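Local structure of uncharacterized protein (Parabacteroides merdae, 4R7F) at the interface of chains A and B. The protein is of unknown function but contains a region of the type 9 secretion system plug family and three immunoglobulin-like beta-sandwich domains. Sequence-based numbering; all coordinates share one arbitrary frame. Chains: chain A/B, Uncharacterized protein.

Contact 1: the interface of chains A and B. Residues chain A 168-170, 206-207; chain B 211-212.
The ring of B:Tyr212 is held between the side chain of A:Lys170 on one face and B:Thr211 CG2, from its own chain, over the centre of the other. A:Lys170 CB lies 3.8 Å from the ring centroid in a CH-pi contact, and CE comes back to 3.4 Å from B:Tyr212 CD1. That return follows from the bend of the lysine chain at chi3 (63°), which brings CE back over the ring. In the ring plane, the edge meets the backbone carbonyl oxygen of A:Asn206, whose side-chain amide lies near CE2, its plane turned 46° from the ring.

The phenol hydroxyl enters a backbone pocket of chain A. B:Tyr212 OH donates to A:Asn206 O at 2.9 Å, approaching in the carbonyl plane, and accepts from A:Lys170 N, also at 2.9 Å. A:Asn169 N is equally near B:Tyr212 OH, but its N-H points well aside, so a hydrogen bond there is doubtful. On the ring's other side, B:Thr211 CG2 rests 3.8 Å from A:Asn168 CG, whose amide is steadied by a bond from A:Gln207 NE2 to OD1. A phenylalanine in place of B:Tyr212 would probably leave A:Asn206 O and the A:Lys170 amide without their shared partner. The tyrosine thus plugs one chain into the other, at an interface that may or may not persist in solution.

Contact 2: the interface of chains A and B. Residues chain A 145, 147, 164, 166; chain B 143, 145, 168.
A:Ser147 and B:Ser145 meet through their hydroxyls, with the two OG atoms 2.8 Å apart in a hydrogen bond for which either serine could be the donor. The A:Ser147 hydroxyl also receives a bond from the side-chain amide of B:Asn143, whose ND2 lies 2.9 Å from A:Ser147 OG. The serine oxygen lies close to the plane of that amide, 11° out of it, and the bond is moderately bent. Two chain B side chains therefore grip one chain A hydroxyl. With chi1 at 69°, A:Ser147 OG is set between its own backbone N and carbonyl carbon, pointing at both partners.

This is the tight part of the patch. A:Ser147 CB packs 3.6 Å from B:Ser145 CA, bringing the serine methylene against the neighbouring strand. Behind it, a second-shell residue sets the amide: B:Asn168 ND2 donates to B:Asn143 OD1 at 2.6 Å, almost straight and nearly along the C=O axis. With its oxygen engaged in this way, the B:Asn143 amide is likely to be fixed in rotation, its NH2 turned toward A:Ser147. A weak bond from B:Asn168 ND2 to B:Ser145 OG ties the other serine partner to the same asparagine.

The remainder is looser. A:Ser164 is well covered by chain B, but through packing of its CB, 3.6 Å from B:Ser145 OG, without a polar link across to the chain B residues here. A:Asn166 approaches B:Ser145 CB through ND2 at 4.1 Å, and A:Ser145 scarcely touches the partner. These last two bury little surface, and their contacts are van der Waals in character.

In the fold, the contact is made by strands 143-149 and 160-168 of each chain, facing each other across the two-fold with serine and asparagine side chains turned toward the partner chain.

Contact 1: the interface of chains A and B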
ATOM      1  N   ASN A 168      -6.630  19.883  -4.045  1.00 32.12           N
ATOM      2  CA  ASN A 168      -6.050  20.561  -5.181  1.00 31.09           C
ATOM      3  C   ASN A 168      -7.067  20.722  -6.313  1.00 25.96           C
ATOM      4  O   ASN A 168      -7.415  19.762  -6.954  1.00 28.05           O
ATOM      5  CB  ASN A 168      -4.830  19.759  -5.635  1.00 37.92           C
ATOM      6  CG  ASN A 168      -3.817  19.545  -4.503  1.00 38.40           C
ATOM      7  OD1 ASN A 168      -3.514  20.458  -3.738  1.00 47.81           O
ATOM      8  ND2 ASN A 168      -3.296  18.340  -4.409  1.00 40.54           N
ATOM      9  N   ASN A 169      -7.524  21.963  -6.535  1.00 24.17           N
ATOM     10  CA  ASN A 169      -8.638  22.269  -7.404  1.00 25.34           C
ATOM     11  C   ASN A 169      -8.370  23.335  -8.463  1.00 25.99           C
ATOM     12  O   ASN A 169      -9.286  24.070  -8.819  1.00 32.27           O
ATOM     13  CB  ASN A 169      -9.889  22.679  -6.580  1.00 24.11           C
ATOM     14  CG  ASN A 169      -9.723  24.014  -5.868  1.00 23.21           C
ATOM     15  OD1 ASN A 169      -8.634  24.401  -5.471  1.00 30.55           O
ATOM     16  ND2 ASN A 169     -10.795  24.733  -5.755  1.00 26.46           N
ATOM     17  N   LYS A 170      -7.164  23.349  -9.027  1.00 28.99           N
ATOM     18  CA  LYS A 170      -6.825  24.270 -10.110  1.00 29.07           C
ATOM     19  C   LYS A 170      -7.812  24.143 -11.286  1.00 29.73           C
ATOM     20  O   LYS A 170      -8.203  25.141 -11.874  1.00 30.23           O
ATOM     21  CB  LYS A 170      -5.385  24.031 -10.607  1.00 32.18           C
ATOM     22  CG  LYS A 170      -4.995  24.971 -11.751  1.00 36.71           C
ATOM     23  CD  LYS A 170      -3.511  24.948 -12.139  1.00 50.18           C
ATOM     24  CE  LYS A 170      -3.052  23.589 -12.673  1.00 68.27           C
ATOM     25  NZ  LYS A 170      -3.767  22.998 -13.850  1.00 68.93           N
ATOM     26  N   ASN A 206      -6.379  27.796  -5.629  1.00 23.77           N
ATOM     27  CA  ASN A 206      -6.233  26.467  -6.203  1.00 29.07           C
ATOM     28  C   ASN A 206      -5.825  25.400  -5.164  1.00 33.72           C
ATOM     29  O   ASN A 206      -5.310  24.314  -5.517  1.00 29.69           O
ATOM     30  CB  ASN A 206      -5.219  26.500  -7.352  1.00 26.78           C
ATOM     31  CG  ASN A 206      -3.872  27.093  -6.949  1.00 28.72           C
ATOM     32  OD1 ASN A 206      -3.506  27.079  -5.761  1.00 30.14           O
ATOM     33  ND2 ASN A 206      -3.106  27.614  -7.951  1.00 30.39           N
ATOM     34  N   GLN A 207      -6.065  25.695  -3.893  1.00 26.92           N
ATOM     35  CA  GLN A 207      -5.711  24.743  -2.851  1.00 34.44           C
ATOM     36  C   GLN A 207      -6.412  25.042  -1.580  1.00 28.95           C
ATOM     37  O   GLN A 207      -6.379  26.163  -1.130  1.00 27.66           O
ATOM     38  CB  GLN A 207      -4.225  24.736  -2.567  1.00 36.15           C
ATOM     39  CG  GLN A 207      -3.870  23.499  -1.794  1.00 45.66           C
ATOM     40  CD  GLN A 207      -2.371  23.289  -1.674  1.00 50.16           C
ATOM     41  OE1 GLN A 207      -1.655  24.152  -1.126  1.00 49.26           O
ATOM     42  NE2 GLN A 207      -1.888  22.124  -2.147  1.00 32.71           N
TER
ATOM     43  N   THR B 211       2.835  21.962  -5.519  1.00 38.73           N
ATOM     44  CA  THR B 211       1.736  21.371  -6.239  1.00 39.78           C
ATOM     45  C   THR B 211       1.661  22.098  -7.556  1.00 34.45           C
ATOM     46  O   THR B 211       1.928  23.272  -7.592  1.00 41.18           O
ATOM     47  CB  THR B 211       0.444  21.548  -5.435  1.00 41.50           C
ATOM     48  OG1 THR B 211       0.591  20.851  -4.195  1.00 41.35           O
ATOM     49  CG2 THR B 211      -0.710  20.945  -6.148  1.00 40.85           C
ATOM     50  N   TYR B 212       1.327  21.383  -8.630  1.00 37.44           N
ATOM     51  CA  TYR B 212       1.203  21.947  -9.985  1.00 32.07           C
ATOM     52  C   TYR B 212       2.565  22.288 -10.600  1.00 33.65           C
ATOM     53  O   TYR B 212       2.684  23.136 -11.460  1.00 33.91           O
ATOM     54  CB  TYR B 212       0.277  23.170 -10.004  1.00 32.89           C
ATOM     55  CG  TYR B 212      -1.080  22.937  -9.343  1.00 37.10           C
ATOM     56  CD1 TYR B 212      -1.963  21.967  -9.833  1.00 36.80           C
ATOM     57  CD2 TYR B 212      -1.480  23.687  -8.254  1.00 35.84           C
ATOM     58  CE1 TYR B 212      -3.181  21.743  -9.239  1.00 34.57           C
ATOM     59  CE2 TYR B 212      -2.715  23.467  -7.648  1.00 41.10           C
ATOM     60  CZ  TYR B 212      -3.563  22.504  -8.151  1.00 37.50           C
ATOM     61  OH  TYR B 212      -4.814  22.319  -7.588  1.00 48.01           O
TER

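Contact 2: the interface of chains A and B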
ATOM      1  N   SER A 145      -4.325  15.431  -1.837  1.00 31.98           N
ATOM      2  CA  SER A 145      -3.024  15.025  -1.289  0.50 35.26           C
ATOM      3  C   SER A 145      -3.163  14.873   0.211  1.00 32.77           C
ATOM      4  O   SER A 145      -3.584  15.809   0.857  1.00 36.70           O
ATOM      5  CB  SER A 145      -1.947  16.071  -1.589  0.50 32.77           C
ATOM      6  OG  SER A 145      -1.736  16.192  -2.977  0.50 37.97           O
ATOM      7  N   SER A 147      -1.859  12.757   4.164  1.00 30.32           N
ATOM      8  CA  SER A 147      -0.923  11.966   4.946  1.00 36.21           C
ATOM      9  C   SER A 147      -1.562  11.546   6.274  1.00 27.72           C
ATOM     10  O   SER A 147      -2.508  12.167   6.712  1.00 27.04           O
ATOM     11  CB  SER A 147       0.383  12.733   5.198  1.00 35.53           C
ATOM     12  OG  SER A 147       0.186  13.833   6.073  1.00 32.64           O
ATOM     13  N   SER A 164      -4.127  14.532   7.505  1.00 30.37           N
ATOM     14  CA  SER A 164      -3.829  15.878   7.031  1.00 36.80           C
ATOM     15  C   SER A 164      -4.120  15.775   5.552  1.00 29.45           C
ATOM     16  O   SER A 164      -3.733  14.784   4.921  1.00 28.85           O
ATOM     17  CB  SER A 164      -2.343  16.232   7.252  1.00 37.85           C
ATOM     18  OG  SER A 164      -1.904  16.157   8.617  1.00 60.79           O
ATOM     19  N   ASN A 166      -5.050  18.154   1.596  1.00 24.51           N
ATOM     20  CA  ASN A 166      -5.282  19.367   0.791  1.00 28.36           C
ATOM     21  C   ASN A 166      -6.072  18.963  -0.399  1.00 30.63           C
ATOM     22  O   ASN A 166      -5.823  17.917  -0.973  1.00 28.64           O
ATOM     23  CB  ASN A 166      -3.979  19.994   0.296  1.00 33.54           C
ATOM     24  CG  ASN A 166      -3.020  20.279   1.434  1.00 37.48           C
ATOM     25  OD1 ASN A 166      -3.100  21.316   2.072  1.00 38.54           O
ATOM     26  ND2 ASN A 166      -2.132  19.324   1.714  1.00 80.45           N
TER
ATOM     27  N   ASN B 143       6.093  16.912   8.318  1.00 30.70           N
ATOM     28  CA  ASN B 143       5.203  15.878   7.800  0.50 35.19           C
ATOM     29  C   ASN B 143       4.977  16.235   6.330  1.00 37.97           C
ATOM     30  O   ASN B 143       4.909  17.423   5.984  1.00 31.02           O
ATOM     31  CB  ASN B 143       3.913  15.838   8.685  0.50 32.26           C
ATOM     32  CG  ASN B 143       2.665  15.380   7.952  0.50 36.36           C
ATOM     33  OD1 ASN B 143       1.992  16.187   7.318  0.50 43.06           O
ATOM     34  ND2 ASN B 143       2.314  14.099   8.081  0.50 39.85           N
ATOM     35  N   SER B 145       2.433  15.632   3.146  1.00 31.98           N
ATOM     36  CA  SER B 145       1.188  15.120   2.558  0.50 35.26           C
ATOM     37  C   SER B 145       1.337  15.112   1.052  1.00 32.77           C
ATOM     38  O   SER B 145       1.638  16.143   0.489  1.00 36.70           O
ATOM     39  CB  SER B 145      -0.006  15.998   2.940  0.50 32.77           C
ATOM     40  OG  SER B 145      -0.223  15.976   4.332  0.50 37.97           O
ATOM     41  N   ASN B 168       4.194  20.130   5.731  1.00 32.12           N
ATOM     42  CA  ASN B 168       3.542  20.636   6.916  1.00 31.09           C
ATOM     43  C   ASN B 168       4.537  20.823   8.063  1.00 25.96           C
ATOM     44  O   ASN B 168       5.002  19.862   8.623  1.00 28.05           O
ATOM     45  CB  ASN B 168       2.430  19.657   7.295  1.00 37.92           C
ATOM     46  CG  ASN B 168       1.444  19.417   6.144  1.00 38.40           C
ATOM     47  OD1 ASN B 168       1.029  20.347   5.457  1.00 47.81           O
ATOM     48  ND2 ASN B 168       1.073  18.170   5.947  1.00 40.54           N
TER

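About 13 Å separates the C-alpha centres of contact 1 and contact 2, so both belong to one continuous face of the protein. Strand 160-168 joins them: its final residue faces a threonine of the partner in contact 1 (A:Asn168) and supports the polar cluster of contact 2 (B:Asn168). Contact 1 adds the loop after strand 160-168 and the start of strand 207-210 in chain A, and the residues after strand 207-210 in chain B, whereas contact 2 rests on strand residues. The interface is two-fold symmetric, so it has two tyrosine anchors and two serine-asparagine clusters; the structure alone does not show whether this dimer is biological.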